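Local structure of PTS-dependent dihydroxyacetone kinase, ADP-binding subunit dhaL (Lactococcus lactis subsp. lactis, 3CR3) at residues 83-88 against 112-117; 15-20 against 183-188; 5-10 against 58-63; 27-30 against 35-38. The protein binds ADP with magnesium and relays a phosphoryl group from DhaM to dihydroxyacetone held by DhaK, in the phosphoenolpyruvate-dependent dihydroxyacetone kinase. All coordinates share one frame; numbering follows the deposited sequence.

Interaction 1. Residues 83-88 against 112-117; sequences YGSAFL and QKRGKA. With ADP (adenosine-5'-diphosphate), chain G.
Ser-85 and Arg-114 are the two residues that bridge helices 79-94 and 100-115 here, and their contact illustrates how one hydroxyl can order a long basic side chain. Arg-114 NE donates to Ser-85 OG at 3.2 Å, along a nearly straight N-H line (167°). The oxygen sits at the edge of the guanidinium, only 8° out of its plane. A single water braces the same edge: it donates to Ser-85 OG at 3.0 Å and accepts from Arg-114 NH2 at 2.9 Å, closing a small ring along the NE and NH2 edge. Ser-85 OG has a further partner one helical turn back, the carbonyl oxygen of Pro-81, so three groups fix the hydroxyl. The arginine chain leaves with CG opposite the backbone N (chi1 -174°) and then bends at the next two bonds, which brings NE rather than the guanidinium tip against the serine. That leaves NH1 for a salt bridge with an acidic side chain on the chain of another protein in the assembly. The backbone just beyond has a different task. Gly-115 O accepts from ADP N6 at 3.1 Å, reading the adenine amino group, and the methyl CB of Ala-117 lies 3.6 Å from ADP N1. Lys-116, the first residue past the helix, has positive phi, and its NZ returns to Lys-113 O at 2.7 Å. A helix end that meets the base through a carbonyl oxygen and a methyl group forms part of the adenine pocket of this ADP-binding helical domain.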
# COMPACT_ATOMS: atom_id res chain seq x y z
N TYR A 83 2.89 -3.60 26.00
CA TYR A 83 2.89 -4.28 27.30
C TYR A 83 4.06 -5.26 27.43
O TYR A 83 4.65 -5.37 28.51
CB TYR A 83 1.57 -5.02 27.54
CG TYR A 83 0.43 -4.14 28.00
CD1 TYR A 83 0.45 -3.53 29.25
CD2 TYR A 83 -0.68 -3.91 27.18
CE1 TYR A 83 -0.59 -2.73 29.69
CE2 TYR A 83 -1.73 -3.09 27.59
CZ TYR A 83 -1.68 -2.50 28.85
OH TYR A 83 -2.68 -1.69 29.29
N GLY A 84 4.35 -5.96 26.34
CA GLY A 84 5.47 -6.93 26.27
C GLY A 84 6.80 -6.28 26.59
O GLY A 84 7.59 -6.80 27.38
N SER A 85 7.06 -5.12 25.98
CA SER A 85 8.29 -4.38 26.26
C SER A 85 8.26 -3.76 27.66
O SER A 85 9.30 -3.69 28.32
CB SER A 85 8.55 -3.32 25.19
OG SER A 85 8.70 -3.93 23.91
N ALA A 86 7.09 -3.32 28.11
CA ALA A 86 6.95 -2.83 29.48
C ALA A 86 7.37 -3.94 30.44
O ALA A 86 8.26 -3.76 31.26
CB ALA A 86 5.51 -2.36 29.77
N PHE A 87 6.78 -5.13 30.30
CA PHE A 87 7.11 -6.22 31.19
C PHE A 87 8.56 -6.70 31.08
O PHE A 87 9.16 -7.07 32.08
CB PHE A 87 6.08 -7.35 31.09
CG PHE A 87 4.84 -7.09 31.91
CD1 PHE A 87 4.83 -7.36 33.27
CD2 PHE A 87 3.70 -6.52 31.33
CE1 PHE A 87 3.71 -7.09 34.05
CE2 PHE A 87 2.58 -6.24 32.10
CZ PHE A 87 2.58 -6.52 33.46
N LEU A 88 9.12 -6.64 29.88
CA LEU A 88 10.50 -7.06 29.67
C LEU A 88 11.47 -6.18 30.46
O LEU A 88 12.41 -6.68 31.08
CB LEU A 88 10.83 -7.04 28.18
CG LEU A 88 12.04 -7.85 27.72
CD1 LEU A 88 11.97 -9.33 28.15
CD2 LEU A 88 12.16 -7.73 26.22
N GLN A 112 7.55 4.05 26.00
CA GLN A 112 7.90 5.26 25.27
C GLN A 112 8.96 4.97 24.20
O GLN A 112 8.85 5.45 23.07
CB GLN A 112 8.31 6.37 26.22
CG GLN A 112 7.11 7.00 26.89
CD GLN A 112 7.46 8.30 27.59
OE1 GLN A 112 8.01 8.29 28.69
NE2 GLN A 112 7.13 9.42 26.96
N LYS A 113 9.95 4.14 24.53
CA LYS A 113 10.95 3.71 23.55
C LYS A 113 10.30 2.93 22.39
O LYS A 113 10.67 3.12 21.24
CB LYS A 113 12.05 2.88 24.21
CG LYS A 113 13.23 2.55 23.30
CD LYS A 113 14.34 1.81 24.05
CE LYS A 113 15.27 1.04 23.09
NZ LYS A 113 14.63 -0.20 22.50
N ARG A 114 9.32 2.09 22.70
CA ARG A 114 8.77 1.17 21.70
C ARG A 114 7.79 1.84 20.74
O ARG A 114 7.85 1.62 19.53
CB ARG A 114 8.12 -0.04 22.39
CG ARG A 114 7.63 -1.14 21.43
CD ARG A 114 8.78 -1.72 20.61
NE ARG A 114 9.82 -2.28 21.47
CZ ARG A 114 11.12 -2.28 21.19
NH1 ARG A 114 11.56 -1.73 20.07
NH2 ARG A 114 11.99 -2.81 22.05
N GLY A 115 6.90 2.67 21.27
CA GLY A 115 5.89 3.35 20.48
C GLY A 115 6.20 4.81 20.22
O GLY A 115 5.50 5.45 19.45
N LYS A 116 7.23 5.35 20.87
CA LYS A 116 7.67 6.77 20.68
C LYS A 116 6.63 7.83 21.06
O LYS A 116 6.67 8.95 20.54
CB LYS A 116 8.18 7.01 19.24
CG LYS A 116 9.65 6.63 19.01
CD LYS A 116 9.86 5.14 18.90
CE LYS A 116 11.31 4.80 18.61
NZ LYS A 116 11.52 3.33 18.72
N ALA A 117 5.74 7.50 21.99
CA ALA A 117 4.69 8.43 22.39
C ALA A 117 5.17 9.34 23.51
O ALA A 117 5.87 8.91 24.43
CB ALA A 117 3.41 7.68 22.81
PB ADP G . -4.20 -2.01 17.75
O1B ADP G . -5.46 -2.72 17.38
O2B ADP G . -3.01 -2.48 16.98
O3B ADP G . -4.34 -0.49 17.78
PA ADP G . -4.95 -2.53 20.51
O1A ADP G . -6.33 -2.16 20.07
O2A ADP G . -4.80 -3.87 21.20
O3A ADP G . -3.89 -2.45 19.28
O5' ADP G . -4.37 -1.39 21.48
C5' ADP G . -4.66 -0.01 21.25
C4' ADP G . -3.96 0.80 22.32
O4' ADP G . -2.53 0.74 22.17
C3' ADP G . -4.30 2.28 22.27
O3' ADP G . -5.49 2.50 23.02
C2' ADP G . -3.07 2.95 22.88
O2' ADP G . -3.19 3.15 24.29
C1' ADP G . -1.96 1.93 22.69
N9 ADP G . -1.00 2.43 21.69
C8 ADP G . -1.17 2.34 20.35
N7 ADP G . -0.12 2.89 19.71
C5 ADP G . 0.72 3.35 20.65
C6 ADP G . 2.02 4.05 20.64
N6 ADP G . 2.61 4.33 19.46
N1 ADP G . 2.58 4.36 21.83
C2 ADP G . 2.00 4.05 23.01
N3 ADP G . 0.82 3.42 23.08
C4 ADP G . 0.15 3.06 21.95
O HOH W 1 11.59 -4.54 24.37

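Interaction 2. Residues 15-20 against 183-188; sequences NEKIQE and LFETLL
Lys-17 NZ lies 2.8 Å from Glu-185 OE2, a hydrogen-bonded salt bridge that ties the first long helix, 4-20, to the last, 175-191. DhaL is an all-helical barrel, and this contact shows how the two ends of such a chain can be clasped across a sequence gap of more than 160 residues. The ammonium does not come in the plane of the carboxylate; it meets OE2 from above, 55° out of that plane. The two side chains cross at about a right angle, and OE2 is the oxygen that meets the lysine, with Glu-185 OE1 4.2 Å from Lys-17 NZ. Glu-185 runs straight out beyond CG, while Lys-17 is kinked at chi2 (-77°) and then extended, a bend that carries NZ across to the acid. Lys-142, on helix 142-151, also packs on Glu-185. Beneath the ion pair the interface turns apolar. Lys-17 CG rests against Thr-186 CG2 at 3.7 Å, the two side chains sliding past each other in opposite directions. The threonine offers this methyl to the lysine while its hydroxyl faces its own helix, where Tyr-182 O is its main partner. Farther round helix 4-20, Gln-19 faces helix 37-54. Gln-19 NE2 holds Asn-15 OD1 one turn back at 2.9 Å, in the plane of the glutamine amide but tilted 25° from the carbonyl plane of Asn-15, and also meets Ala-42 O.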
# COMPACT_ATOMS: atom_id res chain seq x y z
N ASN A 15 -5.92 -10.03 35.15
CA ASN A 15 -6.63 -10.92 34.21
C ASN A 15 -8.14 -10.91 34.44
O ASN A 15 -8.90 -10.89 33.47
CB ASN A 15 -6.09 -12.35 34.30
CG ASN A 15 -6.77 -13.30 33.32
OD1 ASN A 15 -6.89 -13.01 32.13
ND2 ASN A 15 -7.21 -14.44 33.83
N GLU A 16 -8.57 -10.92 35.70
CA GLU A 16 -9.99 -10.88 36.06
C GLU A 16 -10.68 -9.59 35.60
O GLU A 16 -11.76 -9.64 35.03
CB GLU A 16 -10.20 -11.08 37.57
CG GLU A 16 -10.06 -12.51 38.06
CD GLU A 16 -9.94 -12.61 39.57
OE1 GLU A 16 -10.48 -11.72 40.29
OE2 GLU A 16 -9.31 -13.58 40.05
N LYS A 17 -10.06 -8.44 35.86
CA LYS A 17 -10.57 -7.16 35.37
C LYS A 17 -10.65 -7.13 33.85
O LYS A 17 -11.58 -6.55 33.28
CB LYS A 17 -9.68 -6.02 35.84
CG LYS A 17 -9.78 -5.70 37.31
CD LYS A 17 -11.05 -4.91 37.61
CE LYS A 17 -11.05 -4.39 39.02
NZ LYS A 17 -12.17 -3.40 39.21
N ILE A 18 -9.66 -7.74 33.20
CA ILE A 18 -9.56 -7.79 31.74
C ILE A 18 -10.69 -8.64 31.15
O ILE A 18 -11.38 -8.19 30.23
CB ILE A 18 -8.17 -8.31 31.27
CG1 ILE A 18 -7.08 -7.24 31.47
CG2 ILE A 18 -8.23 -8.78 29.83
CD1 ILE A 18 -7.30 -5.95 30.71
N GLN A 19 -10.86 -9.85 31.67
CA GLN A 19 -11.95 -10.75 31.23
C GLN A 19 -13.33 -10.15 31.50
O GLN A 19 -14.21 -10.23 30.65
CB GLN A 19 -11.85 -12.11 31.93
CG GLN A 19 -10.52 -12.83 31.75
CD GLN A 19 -10.18 -13.10 30.30
OE1 GLN A 19 -11.06 -13.21 29.46
NE2 GLN A 19 -8.89 -13.23 30.01
N GLU A 20 -13.50 -9.54 32.67
CA GLU A 20 -14.77 -8.91 33.03
C GLU A 20 -15.15 -7.78 32.08
O GLU A 20 -16.30 -7.67 31.65
CB GLU A 20 -14.73 -8.39 34.48
CG GLU A 20 -14.83 -9.50 35.56
CD GLU A 20 -14.77 -8.96 36.99
OE1 GLU A 20 -14.44 -7.76 37.18
OE2 GLU A 20 -15.04 -9.74 37.93
N LEU A 183 -4.69 -2.39 35.28
CA LEU A 183 -3.40 -2.91 35.71
C LEU A 183 -2.95 -2.31 37.04
O LEU A 183 -2.52 -3.04 37.95
CB LEU A 183 -2.33 -2.68 34.63
CG LEU A 183 -0.96 -3.32 34.88
CD1 LEU A 183 -1.10 -4.84 34.97
CD2 LEU A 183 -0.02 -2.94 33.75
N PHE A 184 -3.04 -0.99 37.13
CA PHE A 184 -2.54 -0.25 38.28
C PHE A 184 -3.47 -0.29 39.48
O PHE A 184 -3.02 -0.28 40.62
CB PHE A 184 -2.26 1.21 37.91
CG PHE A 184 -1.25 1.37 36.81
CD1 PHE A 184 -0.21 0.45 36.65
CD2 PHE A 184 -1.33 2.46 35.94
CE1 PHE A 184 0.73 0.60 35.63
CE2 PHE A 184 -0.39 2.62 34.91
CZ PHE A 184 0.65 1.68 34.77
N GLU A 185 -4.77 -0.29 39.19
CA GLU A 185 -5.79 -0.44 40.21
C GLU A 185 -5.65 -1.78 40.97
O GLU A 185 -5.70 -1.80 42.19
CB GLU A 185 -7.18 -0.25 39.57
CG GLU A 185 -8.27 -1.16 40.04
CD GLU A 185 -9.61 -0.85 39.38
OE1 GLU A 185 -9.62 -0.26 38.25
OE2 GLU A 185 -10.64 -1.19 40.00
N THR A 186 -5.45 -2.87 40.24
CA THR A 186 -5.18 -4.18 40.86
C THR A 186 -3.81 -4.22 41.56
O THR A 186 -3.66 -4.86 42.59
CB THR A 186 -5.27 -5.30 39.83
OG1 THR A 186 -4.49 -4.96 38.67
CG2 THR A 186 -6.73 -5.50 39.41
N LEU A 187 -2.83 -3.54 41.00
CA LEU A 187 -1.54 -3.38 41.66
C LEU A 187 -1.68 -2.72 43.04
O LEU A 187 -1.15 -3.23 44.04
CB LEU A 187 -0.57 -2.58 40.77
CG LEU A 187 0.85 -2.42 41.35
CD1 LEU A 187 1.47 -3.77 41.75
CD2 LEU A 187 1.72 -1.72 40.35
N LEU A 188 -2.39 -1.60 43.08
CA LEU A 188 -2.62 -0.86 44.32
C LEU A 188 -3.30 -1.71 45.40
O LEU A 188 -2.95 -1.64 46.58
CB LEU A 188 -3.44 0.41 44.04
CG LEU A 188 -2.72 1.55 43.31
CD1 LEU A 188 -3.62 2.77 43.26
CD2 LEU A 188 -1.39 1.91 43.98

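Interaction 3. Residues 5-10 against 58-63; sequences DTTIEW and GNVSEI
Thr-7 packs against Val-60 and Ile-63, and both lie on the first turns of helix 60-74. Gly-58 precedes the helix: its N donates to Glu-62 OE1 at 3.0 Å, meeting the carboxylate oxygen from above its plane. Asn-59 follows as the N-cap, its OD1 accepting from Glu-62 N at 2.9 Å with the donor almost in line with the amide C=O (165°). Glu-62 is thus held at both ends, by its backbone N and by its carboxylate. Val-60 comes next, lying alongside helix 4-20. Its CG1 lies 3.7 Å from Thr-7 OG1, an apolar contact to a hydroxyl whose polar partner is Thr-3 O, just before the helix begins. The two helices are neighbours in the all-helical DhaL barrel, and this join lies well away from the ADP and magnesium sites. Ser-61 looks elsewhere, its OG bonding Ser-91 O of helix 79-94. Ile-63 makes the broader contact. With CG1 opposite its own carbonyl carbon (chi1 -50°) and the chain extended beyond, CD1 reaches Thr-7 CB at 4.0 Å, while CG2 lies 4.0 Å from the Thr-7 CG2 methyl. CD1 also brushes Ile-8 CG1 at 4.2 Å, the two isoleucines meeting at about a right angle.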
# COMPACT_ATOMS: atom_id res chain seq x y z
N ASP A 5 4.48 -14.37 45.24
CA ASP A 5 3.09 -14.66 45.53
C ASP A 5 2.14 -13.48 45.22
O ASP A 5 1.06 -13.67 44.64
CB ASP A 5 2.92 -15.12 46.98
CG ASP A 5 3.46 -16.55 47.24
OD1 ASP A 5 3.75 -17.33 46.30
OD2 ASP A 5 3.58 -16.90 48.44
N THR A 6 2.53 -12.26 45.62
CA THR A 6 1.67 -11.10 45.39
C THR A 6 1.71 -10.64 43.94
O THR A 6 0.75 -10.06 43.45
CB THR A 6 1.96 -9.90 46.34
OG1 THR A 6 3.32 -9.46 46.18
CG2 THR A 6 1.70 -10.29 47.78
N THR A 7 2.83 -10.88 43.26
CA THR A 7 2.92 -10.64 41.82
C THR A 7 1.95 -11.55 41.08
O THR A 7 1.18 -11.09 40.24
CB THR A 7 4.35 -10.77 41.25
OG1 THR A 7 5.21 -9.85 41.92
CG2 THR A 7 4.38 -10.45 39.76
N ILE A 8 1.96 -12.84 41.41
CA ILE A 8 1.01 -13.77 40.81
C ILE A 8 -0.44 -13.41 41.18
O ILE A 8 -1.35 -13.51 40.34
CB ILE A 8 1.36 -15.24 41.12
CG1 ILE A 8 2.56 -15.67 40.27
CG2 ILE A 8 0.16 -16.15 40.85
CD1 ILE A 8 3.25 -16.95 40.73
N GLU A 9 -0.65 -13.00 42.43
CA GLU A 9 -1.94 -12.49 42.86
C GLU A 9 -2.37 -11.30 42.00
O GLU A 9 -3.51 -11.24 41.55
CB GLU A 9 -1.90 -12.09 44.34
CG GLU A 9 -3.26 -11.61 44.90
CD GLU A 9 -3.17 -11.03 46.31
OE1 GLU A 9 -2.04 -10.89 46.84
OE2 GLU A 9 -4.24 -10.70 46.88
N TRP A 10 -1.44 -10.36 41.79
CA TRP A 10 -1.73 -9.09 41.10
C TRP A 10 -2.17 -9.36 39.66
O TRP A 10 -3.22 -8.89 39.22
CB TRP A 10 -0.52 -8.12 41.20
CG TRP A 10 -0.49 -7.00 40.16
CD1 TRP A 10 -1.55 -6.28 39.69
CD2 TRP A 10 0.68 -6.50 39.47
NE1 TRP A 10 -1.13 -5.36 38.75
CE2 TRP A 10 0.23 -5.48 38.59
CE3 TRP A 10 2.04 -6.82 39.50
CZ2 TRP A 10 1.10 -4.77 37.76
CZ3 TRP A 10 2.91 -6.11 38.66
CH2 TRP A 10 2.44 -5.10 37.81
N GLY A 58 11.57 -18.82 40.28
CA GLY A 58 12.61 -18.57 41.28
C GLY A 58 12.55 -17.15 41.80
O GLY A 58 12.93 -16.88 42.95
N ASN A 59 12.06 -16.23 40.97
CA ASN A 59 11.95 -14.83 41.37
C ASN A 59 10.91 -14.04 40.55
O ASN A 59 10.29 -14.59 39.62
CB ASN A 59 13.32 -14.14 41.36
CG ASN A 59 13.96 -14.13 39.98
OD1 ASN A 59 13.35 -13.71 39.02
ND2 ASN A 59 15.22 -14.57 39.90
N VAL A 60 10.73 -12.77 40.91
CA VAL A 60 9.76 -11.89 40.27
C VAL A 60 10.20 -11.54 38.85
O VAL A 60 9.36 -11.52 37.94
CB VAL A 60 9.51 -10.60 41.14
CG1 VAL A 60 8.56 -9.63 40.46
CG2 VAL A 60 8.94 -10.99 42.48
N SER A 61 11.49 -11.27 38.64
CA SER A 61 12.03 -11.05 37.29
C SER A 61 11.57 -12.14 36.31
O SER A 61 11.11 -11.82 35.21
CB SER A 61 13.56 -10.96 37.31
OG SER A 61 14.08 -10.80 36.00
N GLU A 62 11.70 -13.41 36.70
CA GLU A 62 11.19 -14.53 35.89
C GLU A 62 9.71 -14.42 35.53
O GLU A 62 9.32 -14.73 34.40
CB GLU A 62 11.44 -15.88 36.57
CG GLU A 62 12.91 -16.16 36.83
CD GLU A 62 13.18 -17.57 37.30
OE1 GLU A 62 12.24 -18.39 37.40
OE2 GLU A 62 14.36 -17.86 37.59
N ILE A 63 8.88 -14.01 36.49
CA ILE A 63 7.45 -13.82 36.21
C ILE A 63 7.23 -12.79 35.11
O ILE A 63 6.54 -13.07 34.13
CB ILE A 63 6.64 -13.41 37.46
CG1 ILE A 63 6.96 -14.35 38.63
CG2 ILE A 63 5.14 -13.36 37.12
CD1 ILE A 63 6.36 -13.94 39.97

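Interaction 4. Residues 27-30 against 35-38; sequences ELDG and GDHG. With MG (magnesium ion), chain E; MG (magnesium ion), chain F; ADP (adenosine-5'-diphosphate), chain G.
The magnesium-diphosphate site is built across this turn, where Asp-29, just past the end of helix 22-28, faces Asp-36, the residue that precedes helix 37-54. One magnesium ion is held by Asp-29 OD2 at 2.1 Å and Asp-36 OD1 at 1.9 Å. ADP O1A and O1B, water 2 and Asp-34 complete its six ligands, so the ion clasps both phosphates. The second ion, held at longer distances, takes the other oxygen of Asp-36, OD2, at 2.4 Å, together with ADP O1B, another water and again Asp-34; Asp-36, Asp-34 and O1B are thereby shared by the two ions. Shared coordination explains why Asp-29 OD2 and Asp-36 OD1 can stand 2.8 Å apart, their carboxylate planes turned by only 22°. Backbone donors steady the first aspartate: Asp-36 N reaches Asp-29 OD2 at 3.1 Å, on the anti side and close to the carboxylate plane, and His-37 N adds a weak bond to the same oxygen. Water 2 spans from Asp-29 OD1 to ADP O3B. Next to the metals, His-37 ND1 donates to ADP O2A at 2.9 Å along an almost straight line (174°), with the phosphate oxygen at the ring edge and in its plane. On the far side of the imidazole, NE2 meets Ser-179 OG, which fixes the rotation of the ring. Three aspartates spaced D-x4-D-x-D, one after a helix end and two before the next helix, hold two magnesium ions against a diphosphate, two of them shared between the ions: the characteristic metal site of the DhaL family.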
# COMPACT_ATOMS: atom_id res chain seq x y z
N GLU A 27 -15.11 -1.98 22.81
CA GLU A 27 -16.07 -0.92 22.52
C GLU A 27 -15.36 0.43 22.45
O GLU A 27 -15.56 1.19 21.52
CB GLU A 27 -17.15 -0.88 23.59
CG GLU A 27 -18.24 0.10 23.33
CD GLU A 27 -19.21 0.17 24.48
OE1 GLU A 27 -19.96 -0.82 24.68
OE2 GLU A 27 -19.21 1.20 25.18
N LEU A 28 -14.50 0.69 23.43
CA LEU A 28 -13.63 1.84 23.40
C LEU A 28 -12.74 1.88 22.15
O LEU A 28 -12.43 2.95 21.67
CB LEU A 28 -12.78 1.89 24.67
CG LEU A 28 -13.50 2.14 26.01
CD1 LEU A 28 -12.47 2.29 27.08
CD2 LEU A 28 -14.40 3.38 25.98
N ASP A 29 -12.36 0.71 21.64
CA ASP A 29 -11.48 0.57 20.47
C ASP A 29 -12.25 0.63 19.14
O ASP A 29 -11.69 0.40 18.07
CB ASP A 29 -10.69 -0.73 20.57
CG ASP A 29 -9.40 -0.72 19.78
OD1 ASP A 29 -8.73 0.34 19.64
OD2 ASP A 29 -9.04 -1.80 19.28
N GLY A 30 -13.54 0.91 19.22
CA GLY A 30 -14.40 1.01 18.04
C GLY A 30 -14.32 2.35 17.33
O GLY A 30 -13.92 2.40 16.18
N GLY A 35 -11.68 -2.07 17.07
CA GLY A 35 -12.63 -2.79 17.91
C GLY A 35 -12.18 -4.14 18.45
O GLY A 35 -12.99 -5.07 18.56
N ASP A 36 -10.89 -4.25 18.79
CA ASP A 36 -10.29 -5.51 19.23
C ASP A 36 -9.46 -5.44 20.52
O ASP A 36 -8.95 -6.47 20.96
CB ASP A 36 -9.41 -6.08 18.10
CG ASP A 36 -8.09 -5.34 17.95
OD1 ASP A 36 -7.88 -4.30 18.62
OD2 ASP A 36 -7.24 -5.76 17.15
N HIS A 37 -9.30 -4.27 21.14
CA HIS A 37 -8.39 -4.20 22.30
C HIS A 37 -8.74 -5.16 23.43
O HIS A 37 -7.86 -5.82 23.96
CB HIS A 37 -8.20 -2.77 22.85
CG HIS A 37 -7.19 -2.70 23.96
ND1 HIS A 37 -5.87 -3.04 23.79
CD2 HIS A 37 -7.31 -2.32 25.26
CE1 HIS A 37 -5.21 -2.87 24.93
NE2 HIS A 37 -6.07 -2.44 25.83
N GLY A 38 -10.02 -5.21 23.80
CA GLY A 38 -10.51 -6.12 24.83
C GLY A 38 -10.28 -7.58 24.51
O GLY A 38 -9.77 -8.32 25.36
MG MG E . -7.32 -2.53 18.32
MG MG F . -5.52 -4.68 15.87
PB ADP G . -4.20 -2.01 17.75
O1B ADP G . -5.46 -2.72 17.38
O2B ADP G . -3.01 -2.48 16.98
O3B ADP G . -4.34 -0.49 17.78
PA ADP G . -4.95 -2.53 20.51
O1A ADP G . -6.33 -2.16 20.07
O2A ADP G . -4.80 -3.87 21.20
O3A ADP G . -3.89 -2.45 19.28
O5' ADP G . -4.37 -1.39 21.48
C5' ADP G . -4.66 -0.01 21.25
C4' ADP G . -3.96 0.80 22.32
O4' ADP G . -2.53 0.74 22.17
C3' ADP G . -4.30 2.28 22.27
O3' ADP G . -5.49 2.50 23.02
C2' ADP G . -3.07 2.95 22.88
O2' ADP G . -3.19 3.15 24.29
C1' ADP G . -1.96 1.93 22.69
N9 ADP G . -1.00 2.43 21.69
C8 ADP G . -1.17 2.34 20.35
N7 ADP G . -0.12 2.89 19.71
C5 ADP G . 0.72 3.35 20.65
C6 ADP G . 2.02 4.05 20.64
N6 ADP G . 2.61 4.33 19.46
N1 ADP G . 2.58 4.36 21.83
C2 ADP G . 2.00 4.05 23.01
N3 ADP G . 0.82 3.42 23.08
C4 ADP G . 0.15 3.06 21.95
O HOH W 2 -7.00 -0.26 17.75
O HOH W 3 -3.43 -3.92 15.08

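How the interactions relate
ADP connects interactions 1 and 4, whose centres lie about 20 Å apart: the first meets the adenine, the second the phosphates through two magnesium ions. Ser-179 OG joins them again, since it bonds both Tyr-83 OH of 83-88 and His-37 NE2. Interactions 2 and 3 share helix 4-20, and their centres stand about 15 Å apart; between them Trp-10 NE1 probably donates to Leu-183 O at 2.8 Å. Leu-183 CD2 also touches Tyr-83 CE1 at 4.1 Å, so interaction 2 packs directly on interaction 1. Interaction 3 lies farthest from the metals, its centre about 29 Å from that of interaction 4, on the opposite side of the chain's centre.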